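Local coordinates for Lmo0181 protein (Listeria monocytogenes serovar 1/2a, PDB 5F7V), which binds the cyclic glucan cycloalternan as an extracellular substrate-binding lipoprotein and probably delivers it to an ABC transporter for uptake, at residues P147-W153 and Q268-N273; E156-A160 and A246-T250; A160-T164 and D221-A225; S174-T178 and L212-T216. One frame throughout, in Å; residues are numbered along the deposited sequence.

Contact 1. Residues P147-W153 and Q268-N273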
loop_
_atom_site.group_PDB
_atom_site.type_symbol
_atom_site.label_atom_id
_atom_site.label_comp_id
_atom_site.label_asym_id
_atom_site.label_seq_id
_atom_site.Cartn_x
_atom_site.Cartn_y
_atom_site.Cartn_z
ATOM N N PRO A 147 -19.312 -8.064 -8.167
ATOM C CA PRO A 147 -18.424 -8.942 -7.398
ATOM C C PRO A 147 -18.958 -9.335 -6.025
ATOM O O PRO A 147 -19.515 -8.494 -5.339
ATOM C CB PRO A 147 -17.189 -8.061 -7.221
ATOM C CG PRO A 147 -17.191 -7.120 -8.392
ATOM C CD PRO A 147 -18.662 -6.803 -8.574
ATOM N N THR A 148 -18.686 -10.566 -5.616
ATOM C CA THR A 148 -19.036 -11.052 -4.297
ATOM C C THR A 148 -17.745 -11.469 -3.622
ATOM O O THR A 148 -16.704 -11.724 -4.226
ATOM C CB THR A 148 -19.995 -12.260 -4.308
ATOM O OG1 THR A 148 -19.225 -13.438 -4.571
ATOM C CG2 THR A 148 -21.106 -12.088 -5.336
ATOM N N ALA A 149 -17.838 -11.605 -2.310
ATOM C CA ALA A 149 -16.743 -11.988 -1.457
ATOM C C ALA A 149 -16.416 -13.473 -1.626
ATOM O O ALA A 149 -15.373 -13.914 -1.132
ATOM C CB ALA A 149 -17.095 -11.695 0.007
ATOM N N ASP A 150 -17.241 -14.233 -2.323
ATOM C CA ASP A 150 -16.847 -15.622 -2.569
ATOM C C ASP A 150 -16.572 -15.939 -4.008
ATOM O O ASP A 150 -16.378 -17.105 -4.344
ATOM C CB ASP A 150 -17.810 -16.552 -1.894
ATOM C CG ASP A 150 -17.556 -16.552 -0.379
ATOM O OD1 ASP A 150 -16.504 -16.942 0.256
ATOM O OD2 ASP A 150 -18.512 -16.093 0.232
ATOM N N TRP A 151 -16.432 -14.896 -4.823
ATOM C CA TRP A 151 -15.825 -15.120 -6.117
ATOM C C TRP A 151 -14.433 -15.736 -5.976
ATOM O O TRP A 151 -13.705 -15.431 -5.041
ATOM C CB TRP A 151 -15.685 -13.771 -6.785
ATOM C CG TRP A 151 -16.854 -13.284 -7.608
ATOM C CD1 TRP A 151 -18.114 -13.781 -7.684
ATOM C CD2 TRP A 151 -16.778 -12.201 -8.546
ATOM N NE1 TRP A 151 -18.833 -13.072 -8.628
ATOM C CE2 TRP A 151 -18.034 -12.102 -9.156
ATOM C CE3 TRP A 151 -15.752 -11.321 -8.933
ATOM C CZ2 TRP A 151 -18.283 -11.134 -10.162
ATOM C CZ3 TRP A 151 -16.027 -10.335 -9.930
ATOM C CH2 TRP A 151 -17.266 -10.300 -10.493
ATOM N N THR A 152 -14.085 -16.540 -6.975
ATOM C CA THR A 152 -12.703 -16.909 -7.216
ATOM C C THR A 152 -12.245 -16.229 -8.498
ATOM O O THR A 152 -13.023 -15.568 -9.197
ATOM C CB THR A 152 -12.482 -18.435 -7.251
ATOM O OG1 THR A 152 -13.177 -19.008 -8.372
ATOM C CG2 THR A 152 -12.893 -19.083 -5.949
ATOM N N TRP A 153 -10.964 -16.395 -8.834
ATOM C CA TRP A 153 -10.443 -15.767 -10.068
ATOM C C TRP A 153 -11.328 -16.017 -11.265
ATOM O O TRP A 153 -11.567 -15.091 -12.064
ATOM C CB TRP A 153 -9.067 -16.300 -10.435
ATOM C CG TRP A 153 -7.966 -15.942 -9.483
ATOM C CD1 TRP A 153 -7.932 -14.993 -8.481
ATOM C CD2 TRP A 153 -6.670 -16.533 -9.525
ATOM N NE1 TRP A 153 -6.683 -15.004 -7.891
ATOM C CE2 TRP A 153 -5.893 -15.941 -8.497
ATOM C CE3 TRP A 153 -6.110 -17.549 -10.303
ATOM C CZ2 TRP A 153 -4.560 -16.323 -8.268
ATOM C CZ3 TRP A 153 -4.801 -17.949 -10.035
ATOM C CH2 TRP A 153 -4.062 -17.322 -9.057
ATOM N N GLN A 268 -15.431 -4.528 -3.064
ATOM C CA GLN A 268 -15.553 -5.913 -2.617
ATOM C C GLN A 268 -14.208 -6.488 -2.214
ATOM O O GLN A 268 -13.178 -6.056 -2.676
ATOM C CB GLN A 268 -16.195 -6.774 -3.730
ATOM C CG GLN A 268 -16.597 -8.189 -3.330
ATOM C CD GLN A 268 -17.495 -8.189 -2.128
ATOM O OE1 GLN A 268 -17.042 -8.294 -1.002
ATOM N NE2 GLN A 268 -18.806 -8.073 -2.376
ATOM N N VAL A 269 -14.255 -7.461 -1.309
ATOM C CA VAL A 269 -13.063 -8.275 -1.010
ATOM C C VAL A 269 -12.531 -8.914 -2.260
ATOM O O VAL A 269 -13.309 -9.440 -3.052
ATOM C CB VAL A 269 -13.411 -9.368 0.015
ATOM C CG1 VAL A 269 -12.162 -10.185 0.379
ATOM C CG2 VAL A 269 -14.049 -8.802 1.272
ATOM N N GLU A 270 -11.219 -8.840 -2.480
ATOM C CA GLU A 270 -10.651 -9.443 -3.695
ATOM C C GLU A 270 -10.817 -10.963 -3.746
ATOM O O GLU A 270 -10.692 -11.645 -2.710
ATOM C CB GLU A 270 -9.187 -9.098 -3.801
ATOM C CG GLU A 270 -8.912 -7.612 -3.958
ATOM C CD GLU A 270 -7.431 -7.458 -4.261
ATOM O OE1 GLU A 270 -6.627 -7.519 -3.324
ATOM O OE2 GLU A 270 -7.038 -7.255 -5.430
ATOM N N ALA A 271 -11.026 -11.457 -4.951
ATOM C CA ALA A 271 -11.113 -12.909 -5.174
ATOM C C ALA A 271 -9.759 -13.603 -5.106
ATOM O O ALA A 271 -8.771 -13.079 -5.585
ATOM C CB ALA A 271 -11.750 -13.162 -6.530
ATOM N N GLY A 272 -9.710 -14.802 -4.552
ATOM C CA GLY A 272 -8.535 -15.664 -4.615
ATOM C C GLY A 272 -8.797 -16.864 -5.479
ATOM O O GLY A 272 -9.746 -16.917 -6.241
ATOM N N ASN A 273 -7.929 -17.844 -5.328
ATOM C CA ASN A 273 -8.044 -19.096 -6.078
ATOM C C ASN A 273 -8.086 -20.256 -5.125
ATOM O O ASN A 273 -9.199 -20.659 -4.748
ATOM C CB ASN A 273 -7.000 -19.234 -7.178
ATOM C CG ASN A 273 -7.439 -20.235 -8.233
ATOM O OD1 ASN A 273 -8.626 -20.311 -8.577
ATOM N ND2 ASN A 273 -6.528 -21.008 -8.747
HETATM O O HOH W 1 -14.396 -10.297 -5.495
HETATM O O HOH W 2 -12.471 -13.508 -1.730
HETATM O O HOH W 3 -11.929 -16.008 -3.108
#

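Contact 2. Residues E156-A160 and A246-T250. With GLC (alpha-D-glucopyranose), chain B.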
loop_
_atom_site.group_PDB
_atom_site.type_symbol
_atom_site.label_atom_id
_atom_site.label_comp_id
_atom_site.label_asym_id
_atom_site.label_seq_id
_atom_site.Cartn_x
_atom_site.Cartn_y
_atom_site.Cartn_z
ATOM N N GLU A 156 -14.200 -13.489 -11.588
ATOM C CA GLU A 156 -13.801 -12.176 -12.043
ATOM C C GLU A 156 -13.309 -12.192 -13.482
ATOM O O GLU A 156 -13.506 -11.208 -14.215
ATOM C CB GLU A 156 -12.732 -11.612 -11.130
ATOM C CG GLU A 156 -12.136 -10.380 -11.733
ATOM C CD GLU A 156 -11.241 -9.678 -10.743
ATOM O OE1 GLU A 156 -11.116 -10.041 -9.520
ATOM O OE2 GLU A 156 -10.622 -8.749 -11.303
ATOM N N GLU A 157 -12.678 -13.273 -13.929
ATOM C CA GLU A 157 -12.266 -13.322 -15.320
ATOM C C GLU A 157 -13.475 -13.372 -16.234
ATOM O O GLU A 157 -13.472 -12.709 -17.274
ATOM C CB GLU A 157 -11.384 -14.545 -15.564
ATOM C CG GLU A 157 -9.989 -14.478 -14.910
ATOM C CD GLU A 157 -9.191 -15.775 -14.907
ATOM O OE1 GLU A 157 -9.597 -16.694 -15.636
ATOM O OE2 GLU A 157 -8.091 -15.919 -14.284
ATOM N N ALA A 158 -14.487 -14.141 -15.906
ATOM C CA ALA A 158 -15.667 -14.229 -16.751
ATOM C C ALA A 158 -16.399 -12.888 -16.776
ATOM O O ALA A 158 -16.826 -12.393 -17.845
ATOM C CB ALA A 158 -16.618 -15.316 -16.313
ATOM N N ALA A 159 -16.530 -12.233 -15.626
ATOM C CA ALA A 159 -17.140 -10.911 -15.525
ATOM C C ALA A 159 -16.357 -9.937 -16.347
ATOM O O ALA A 159 -16.919 -9.201 -17.133
ATOM C CB ALA A 159 -17.261 -10.452 -14.102
ATOM N N ALA A 160 -15.039 -9.938 -16.195
ATOM C CA ALA A 160 -14.174 -9.023 -16.938
ATOM C C ALA A 160 -14.315 -9.220 -18.433
ATOM O O ALA A 160 -14.316 -8.238 -19.183
ATOM C CB ALA A 160 -12.721 -9.208 -16.546
ATOM N N ALA A 246 -14.080 -1.535 -15.580
ATOM C CA ALA A 246 -15.174 -1.990 -14.732
ATOM C C ALA A 246 -14.743 -2.408 -13.337
ATOM O O ALA A 246 -15.484 -2.161 -12.386
ATOM C CB ALA A 246 -15.913 -3.136 -15.408
ATOM N N MET A 247 -13.560 -3.011 -13.193
ATOM C CA MET A 247 -13.050 -3.519 -11.893
ATOM C C MET A 247 -11.598 -3.081 -11.777
ATOM O O MET A 247 -10.795 -3.359 -12.652
ATOM C CB MET A 247 -13.116 -5.044 -11.776
ATOM C CG MET A 247 -14.510 -5.592 -11.668
ATOM S SD MET A 247 -14.563 -7.379 -11.650
ATOM C CE MET A 247 -14.406 -7.814 -13.394
ATOM N N LEU A 248 -11.267 -2.396 -10.687
ATOM C CA LEU A 248 -9.917 -1.896 -10.460
ATOM C C LEU A 248 -9.419 -2.437 -9.120
ATOM O O LEU A 248 -10.037 -2.162 -8.086
ATOM C CB LEU A 248 -9.918 -0.378 -10.456
ATOM C CG LEU A 248 -8.585 0.293 -10.174
ATOM C CD1 LEU A 248 -7.585 0.013 -11.265
ATOM C CD2 LEU A 248 -8.825 1.784 -10.039
ATOM N N HIS A 249 -8.285 -3.134 -9.134
ATOM C CA HIS A 249 -7.698 -3.648 -7.874
ATOM C C HIS A 249 -6.714 -2.609 -7.354
ATOM O O HIS A 249 -5.632 -2.425 -7.908
ATOM C CB HIS A 249 -6.972 -4.974 -8.156
ATOM C CG HIS A 249 -7.907 -6.053 -8.565
ATOM N ND1 HIS A 249 -8.241 -7.088 -7.737
ATOM C CD2 HIS A 249 -8.602 -6.246 -9.706
ATOM C CE1 HIS A 249 -9.091 -7.888 -8.347
ATOM N NE2 HIS A 249 -9.336 -7.394 -9.543
ATOM N N THR A 250 -7.132 -1.901 -6.317
ATOM C CA THR A 250 -6.311 -0.800 -5.820
ATOM C C THR A 250 -6.641 -0.518 -4.380
ATOM O O THR A 250 -7.530 -1.127 -3.776
ATOM C CB THR A 250 -6.456 0.439 -6.726
ATOM O OG1 THR A 250 -5.374 1.324 -6.462
ATOM C CG2 THR A 250 -7.784 1.109 -6.530
HETATM C C1 GLC B . -1.722 1.737 -6.684
HETATM C C2 GLC B . -2.034 1.842 -8.166
HETATM C C3 GLC B . -1.261 2.949 -8.839
HETATM C C4 GLC B . -1.365 4.250 -8.065
HETATM C C5 GLC B . -0.974 4.039 -6.617
HETATM C C6 GLC B . -1.307 5.310 -5.854
HETATM O O2 GLC B . -1.821 0.593 -8.833
HETATM O O3 GLC B . -1.574 3.130 -10.210
HETATM O O4 GLC B . -0.581 5.267 -8.677
HETATM O O5 GLC B . -1.805 3.030 -6.044
HETATM O O6 GLC B . -0.980 5.235 -4.462
#

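Contact 3. Residues A160-T164 and D221-A225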
loop_
_atom_site.group_PDB
_atom_site.type_symbol
_atom_site.label_atom_id
_atom_site.label_comp_id
_atom_site.label_asym_id
_atom_site.label_seq_id
_atom_site.Cartn_x
_atom_site.Cartn_y
_atom_site.Cartn_z
ATOM N N ALA A 160 -15.039 -9.938 -16.195
ATOM C CA ALA A 160 -14.174 -9.023 -16.938
ATOM C C ALA A 160 -14.315 -9.220 -18.433
ATOM O O ALA A 160 -14.316 -8.238 -19.183
ATOM C CB ALA A 160 -12.721 -9.208 -16.546
ATOM N N LYS A 161 -14.435 -10.452 -18.900
ATOM C CA LYS A 161 -14.614 -10.699 -20.316
ATOM C C LYS A 161 -15.935 -10.115 -20.807
ATOM O O LYS A 161 -15.979 -9.438 -21.855
ATOM C CB LYS A 161 -14.501 -12.210 -20.611
ATOM C CG LYS A 161 -13.077 -12.745 -20.495
ATOM C CD LYS A 161 -13.011 -14.277 -20.475
ATOM C CE LYS A 161 -11.605 -14.729 -20.175
ATOM N NZ LYS A 161 -11.556 -16.215 -20.083
ATOM N N LYS A 162 -17.029 -10.301 -20.083
ATOM C CA LYS A 162 -18.310 -9.758 -20.503
ATOM C C LYS A 162 -18.372 -8.238 -20.402
ATOM O O LYS A 162 -19.096 -7.633 -21.159
ATOM C CB LYS A 162 -19.429 -10.355 -19.648
ATOM C CG LYS A 162 -19.586 -11.842 -19.916
ATOM C CD LYS A 162 -20.795 -12.470 -19.216
ATOM C CE LYS A 162 -20.622 -12.569 -17.719
ATOM N NZ LYS A 162 -21.786 -13.171 -17.017
ATOM N N LEU A 163 -17.521 -7.635 -19.581
ATOM C CA LEU A 163 -17.509 -6.195 -19.392
ATOM C C LEU A 163 -16.535 -5.493 -20.312
ATOM O O LEU A 163 -16.531 -4.265 -20.338
ATOM C CB LEU A 163 -17.201 -5.847 -17.932
ATOM C CG LEU A 163 -18.345 -6.172 -16.961
ATOM C CD1 LEU A 163 -17.846 -6.405 -15.537
ATOM C CD2 LEU A 163 -19.469 -5.190 -17.037
ATOM N N THR A 164 -15.720 -6.226 -21.038
ATOM C CA THR A 164 -14.798 -5.582 -22.003
ATOM C C THR A 164 -15.533 -5.252 -23.277
ATOM O O THR A 164 -16.229 -6.096 -23.825
ATOM C CB THR A 164 -13.619 -6.532 -22.245
ATOM O OG1 THR A 164 -12.938 -6.716 -20.987
ATOM C CG2 THR A 164 -12.662 -5.922 -23.259
ATOM N N ASP A 221 -3.780 -11.863 -23.662
ATOM C CA ASP A 221 -4.502 -13.006 -24.235
ATOM C C ASP A 221 -5.974 -12.654 -24.364
ATOM O O ASP A 221 -6.434 -12.431 -25.490
ATOM C CB ASP A 221 -4.275 -14.264 -23.385
ATOM C CG ASP A 221 -4.925 -15.502 -23.935
ATOM O OD1 ASP A 221 -5.243 -15.509 -25.122
ATOM O OD2 ASP A 221 -5.108 -16.469 -23.156
ATOM N N SER A 222 -6.695 -12.561 -23.248
ATOM C CA SER A 222 -8.105 -12.195 -23.295
ATOM C C SER A 222 -8.266 -10.706 -23.504
ATOM O O SER A 222 -9.358 -10.261 -23.900
ATOM C CB SER A 222 -8.809 -12.623 -22.014
ATOM O OG SER A 222 -8.193 -11.988 -20.901
ATOM N N LYS A 223 -7.235 -9.900 -23.229
ATOM C CA LYS A 223 -7.273 -8.459 -23.447
ATOM C C LYS A 223 -8.431 -7.777 -22.742
ATOM O O LYS A 223 -9.062 -6.900 -23.268
ATOM C CB LYS A 223 -7.223 -8.142 -24.951
ATOM C CG LYS A 223 -5.987 -8.721 -25.641
ATOM C CD LYS A 223 -5.816 -8.182 -27.052
ATOM C CE LYS A 223 -6.673 -9.006 -27.965
ATOM N NZ LYS A 223 -6.513 -8.570 -29.378
ATOM N N VAL A 224 -8.669 -8.230 -21.523
ATOM C CA VAL A 224 -9.690 -7.643 -20.651
ATOM C C VAL A 224 -9.150 -6.576 -19.702
ATOM O O VAL A 224 -9.925 -5.960 -18.976
ATOM C CB VAL A 224 -10.425 -8.707 -19.832
ATOM C CG1 VAL A 224 -11.102 -9.693 -20.753
ATOM C CG2 VAL A 224 -9.506 -9.427 -18.860
ATOM N N ALA A 225 -7.837 -6.340 -19.734
ATOM C CA ALA A 225 -7.139 -5.384 -18.874
ATOM C C ALA A 225 -6.243 -4.537 -19.772
ATOM O O ALA A 225 -5.634 -5.086 -20.707
ATOM C CB ALA A 225 -6.348 -6.113 -17.822
#

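Contact 4. Residues S174-T178 and L212-T216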
loop_
_atom_site.group_PDB
_atom_site.type_symbol
_atom_site.label_atom_id
_atom_site.label_comp_id
_atom_site.label_asym_id
_atom_site.label_seq_id
_atom_site.Cartn_x
_atom_site.Cartn_y
_atom_site.Cartn_z
ATOM N N SER A 174 -8.500 -4.227 -14.183
ATOM C CA SER A 174 -7.132 -3.733 -14.173
ATOM C C SER A 174 -6.550 -4.064 -12.806
ATOM O O SER A 174 -7.174 -3.832 -11.759
ATOM C CB SER A 174 -7.079 -2.221 -14.371
ATOM O OG SER A 174 -5.703 -1.819 -14.403
ATOM N N GLN A 175 -5.334 -4.569 -12.829
ATOM C CA GLN A 175 -4.640 -5.001 -11.610
ATOM C C GLN A 175 -3.146 -4.877 -11.889
ATOM O O GLN A 175 -2.666 -5.217 -12.986
ATOM C CB GLN A 175 -4.984 -6.448 -11.319
ATOM C CG GLN A 175 -4.323 -7.004 -10.073
ATOM C CD GLN A 175 -4.992 -8.217 -9.475
ATOM O OE1 GLN A 175 -4.721 -8.576 -8.321
ATOM N NE2 GLN A 175 -5.821 -8.857 -10.256
ATOM N N PRO A 176 -2.377 -4.380 -10.919
ATOM C CA PRO A 176 -0.928 -4.277 -11.165
ATOM C C PRO A 176 -0.283 -5.657 -11.341
ATOM O O PRO A 176 -0.650 -6.633 -10.716
ATOM C CB PRO A 176 -0.417 -3.578 -9.907
ATOM C CG PRO A 176 -1.614 -2.831 -9.380
ATOM C CD PRO A 176 -2.754 -3.736 -9.640
ATOM N N VAL A 177 0.692 -5.719 -12.228
ATOM C CA VAL A 177 1.528 -6.904 -12.407
ATOM C C VAL A 177 2.934 -6.522 -11.947
ATOM O O VAL A 177 3.798 -6.219 -12.752
ATOM C CB VAL A 177 1.483 -7.485 -13.830
ATOM C CG1 VAL A 177 2.149 -8.848 -13.831
ATOM C CG2 VAL A 177 0.026 -7.612 -14.254
ATOM N N THR A 178 3.099 -6.518 -10.632
ATOM C CA THR A 178 4.272 -6.007 -9.952
ATOM C C THR A 178 4.638 -6.963 -8.823
ATOM O O THR A 178 3.824 -7.793 -8.430
ATOM C CB THR A 178 4.001 -4.619 -9.330
ATOM O OG1 THR A 178 2.966 -4.810 -8.342
ATOM C CG2 THR A 178 3.638 -3.589 -10.373
ATOM N N LEU A 212 0.872 -15.849 -11.889
ATOM C CA LEU A 212 1.323 -14.777 -12.782
ATOM C C LEU A 212 0.656 -14.834 -14.128
ATOM O O LEU A 212 0.282 -13.773 -14.644
ATOM C CB LEU A 212 2.832 -14.821 -12.937
ATOM C CG LEU A 212 3.463 -13.716 -13.832
ATOM C CD1 LEU A 212 3.204 -12.346 -13.288
ATOM C CD2 LEU A 212 4.957 -13.941 -13.914
ATOM N N THR A 213 0.497 -16.039 -14.652
ATOM C CA THR A 213 -0.196 -16.214 -15.918
ATOM C C THR A 213 -1.635 -15.738 -15.837
ATOM O O THR A 213 -2.150 -15.127 -16.815
ATOM C CB THR A 213 -0.097 -17.674 -16.382
ATOM O OG1 THR A 213 1.289 -18.026 -16.452
ATOM C CG2 THR A 213 -0.781 -17.894 -17.751
ATOM N N HIS A 214 -2.298 -15.927 -14.707
ATOM C CA HIS A 214 -3.639 -15.410 -14.504
ATOM C C HIS A 214 -3.643 -13.891 -14.713
ATOM O O HIS A 214 -4.546 -13.358 -15.365
ATOM C CB HIS A 214 -4.120 -15.877 -13.125
ATOM C CG HIS A 214 -5.021 -14.914 -12.423
ATOM N ND1 HIS A 214 -6.362 -14.683 -12.714
ATOM C CD2 HIS A 214 -4.721 -14.154 -11.347
ATOM C CE1 HIS A 214 -6.816 -13.790 -11.857
ATOM N NE2 HIS A 214 -5.853 -13.469 -11.028
ATOM N N LEU A 215 -2.671 -13.180 -14.143
ATOM C CA LEU A 215 -2.556 -11.719 -14.338
ATOM C C LEU A 215 -2.164 -11.346 -15.769
ATOM O O LEU A 215 -2.794 -10.483 -16.395
ATOM C CB LEU A 215 -1.553 -11.090 -13.382
ATOM C CG LEU A 215 -1.903 -11.261 -11.894
ATOM C CD1 LEU A 215 -0.748 -10.733 -11.069
ATOM C CD2 LEU A 215 -3.215 -10.602 -11.526
ATOM N N THR A 216 -1.125 -11.977 -16.319
ATOM C CA THR A 216 -0.619 -11.489 -17.610
ATOM C C THR A 216 -1.545 -11.848 -18.752
ATOM O O THR A 216 -1.653 -11.047 -19.699
ATOM C CB THR A 216 0.811 -11.963 -17.864
ATOM O OG1 THR A 216 0.849 -13.381 -17.912
ATOM C CG2 THR A 216 1.781 -11.482 -16.793
#

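Contact 1. Residues P147-W153 and Q268-N273
Trp153 and Asn273 stack where two loops of the periplasmic-binding-protein fold run side by side, one entering helix 153-163, the other leaving strand 265-268. The Asn273 CB lies over the six-membered ring of Trp153, 3.5 Å from its centroid and 9° off the ring normal, a CH-pi contact. Because CG of Asn273 stands anti to its own N (chi1 -159°), the amide continues across the same indole face nearly parallel to it; the amide ND2 is held by Asn189, while Trp153 NE1 bonds Gln188. At the N-cap position before the helix, Thr152 brings its CA to 3.1 Å from Gly272 O, the same oxygen that accepts from Trp153 N at 2.9 Å. Ala271 CB tucks beneath the Trp151 carbonyl, 3.3 Å from its O. Three waters bridge the backbones, joining Thr148 O to Val269 O, Ala149 O to Glu270 O, and Trp151 O to Gly272 N. A type I turn, Thr148 to Trp151, includes an ST turn in which Thr148 OG1 accepts from Asp150 N. Gln268, bent at chi2 (54°), folds back so that OE1 takes its neighbour Val269 N, leaving NE2 to reach Pro147 O at 3.1 Å, above the carbonyl plane.

Contact 2. Residues E156-A160 and A246-T250
An extended Glu156, with CG anti to the backbone N (chi1 169°) and the chain straight beyond it, reaches from helix 153-163 toward His249, whose chi1 of -66° directs the imidazole back at the helix. This is one of two modelled conformers of Glu156, and in it the two groups approach from opposite directions and meet nearly coplanar. His249 NE2 then donates to Glu156 OE2 at 2.6 Å, nearly straight and in the ring plane, using the syn lone pair of the carboxylate. That oxygen also bonds Thr173 OG1, and on the other side of the imidazole ND1 bonds Glu270 OE2. With a carboxylate at each nitrogen in this conformer, the ring is probably fixed in rotation, and a positively charged imidazole would probably be stabilised. The pair illustrates how a helix is tied to a sheet in the alpha/beta architecture of periplasmic binding proteins: the helix packs against strand 245-251, and the axes of the two short segments approach to 11.1 Å. Beside the polar bridge, Met247 runs past Glu156 in the opposite direction and bends at chi3 (-80°), which sets its methyl against the helix. Met247 CE lies 3.6 Å from Glu156 O and also touches the CB atoms of Ala159 and Ala160. Farther along the strand, Thr250 belongs to the glycan pocket, and its OG1 comes within 3.7 Å of C1 of a bound glucose unit.

Contact 3. Residues A160-T164 and D221-A225
The end of helix 153-163 lies against the loop 221-225, and the backbones come nearest between Thr164 and Val224, whose CA atoms are 5.7 Å apart. Lys223 leaves helical angles with a positive phi (55°), just past helix 206-220, and this turns the chain so that the next residue, Val224, faces the helix end. Val224 carries most of the contact. Val224 CG2 lies 4.0 Å from Ala160 CB, and Val224 CG1 3.6 Å from Lys161 CG. Thr164 comes across Val224 at about a right angle, its OG1 3.4 Å from both CA and CB of the valine. The contact thus joins the C-terminal end of helix 153-163 to the loop that follows helix 206-220, on the outer side of a lobe of the solute-binding-protein fold, with Val224 also bonded through its backbone to Thr173 of strand 171-174. Thr164 OG1 is itself engaged twice: it donates to Ala160 O one helical turn earlier at 2.7 Å, and it accepts from Gly172 N. The rotation about chi1 (-62°) that turns OG1 back on the helix points Thr164 CG2 toward Lys223, 3.7 Å from Lys223 O. Farther out, the Lys161 chain is extended beyond CG, and its CE passes 4.0 Å from Ser222 CB.

Contact 4. Residues S174-T178 and L212-T216
Apolar side chains carry this contact, in which Val177, in the loop between strand 171-174 and helix 179-187, lies against one side of helix 206-220. The backbones come nearest at Val177 CA and Leu215 CA, 6.6 Å apart. The two methyls of Val177 divide the helix surface between them: CG1, anti to the backbone N (chi1 -169°), reaches Leu212 CD1 at 3.7 Å and Thr216 CG2 at 4.0 Å, whereas CG2 rests 3.9 Å from Leu215 CB. Leu212 and Thr216 are one turn apart and Leu215 lies between them in sequence, so Val177 sits against a helix surface formed by positions i, i+3 and i+4. In this solute-binding-protein fold the loop after strand 171-174 also reaches the ligand cleft: Pro176 belongs to the glycan pocket, and its ring touches a bound glucose unit. Val177 and Leu215 slide past each other in opposite directions, and Leu215 CD2 reaches 4.0 Å from CG of Gln175, whose side chain crosses at about a right angle. Leu215 CD1 comes 4.1 Å from Pro176 O, a buried oxygen without a polar partner in the model. Just after Val177, Thr178 caps helix 179-187, its OG1 accepting from Glu181 N.

Contacts 2, 3 and 4 are nested within the loop closed by contact 1. Helix 153-163 serves two of them, contact 2 and contact 3, which share Ala160 and have centres 8 Å apart. One hydrogen bond, Glu270 OE2 to His249 ND1 at 2.6 Å, joins contacts 1 and 2, and the Trp151 ring of contact 1 also packs on Glu156 and Ala159. Between contacts 2 and 4, Glu157 OE2 meets His214 ND1, also at 2.6 Å. Trp153 of contact 1 stacks on that same His214. Contacts 2 and 4 approach the glycan pocket through Thr250 and Pro176, whereas the Trp153 side chain is about 14 Å from a glucose unit.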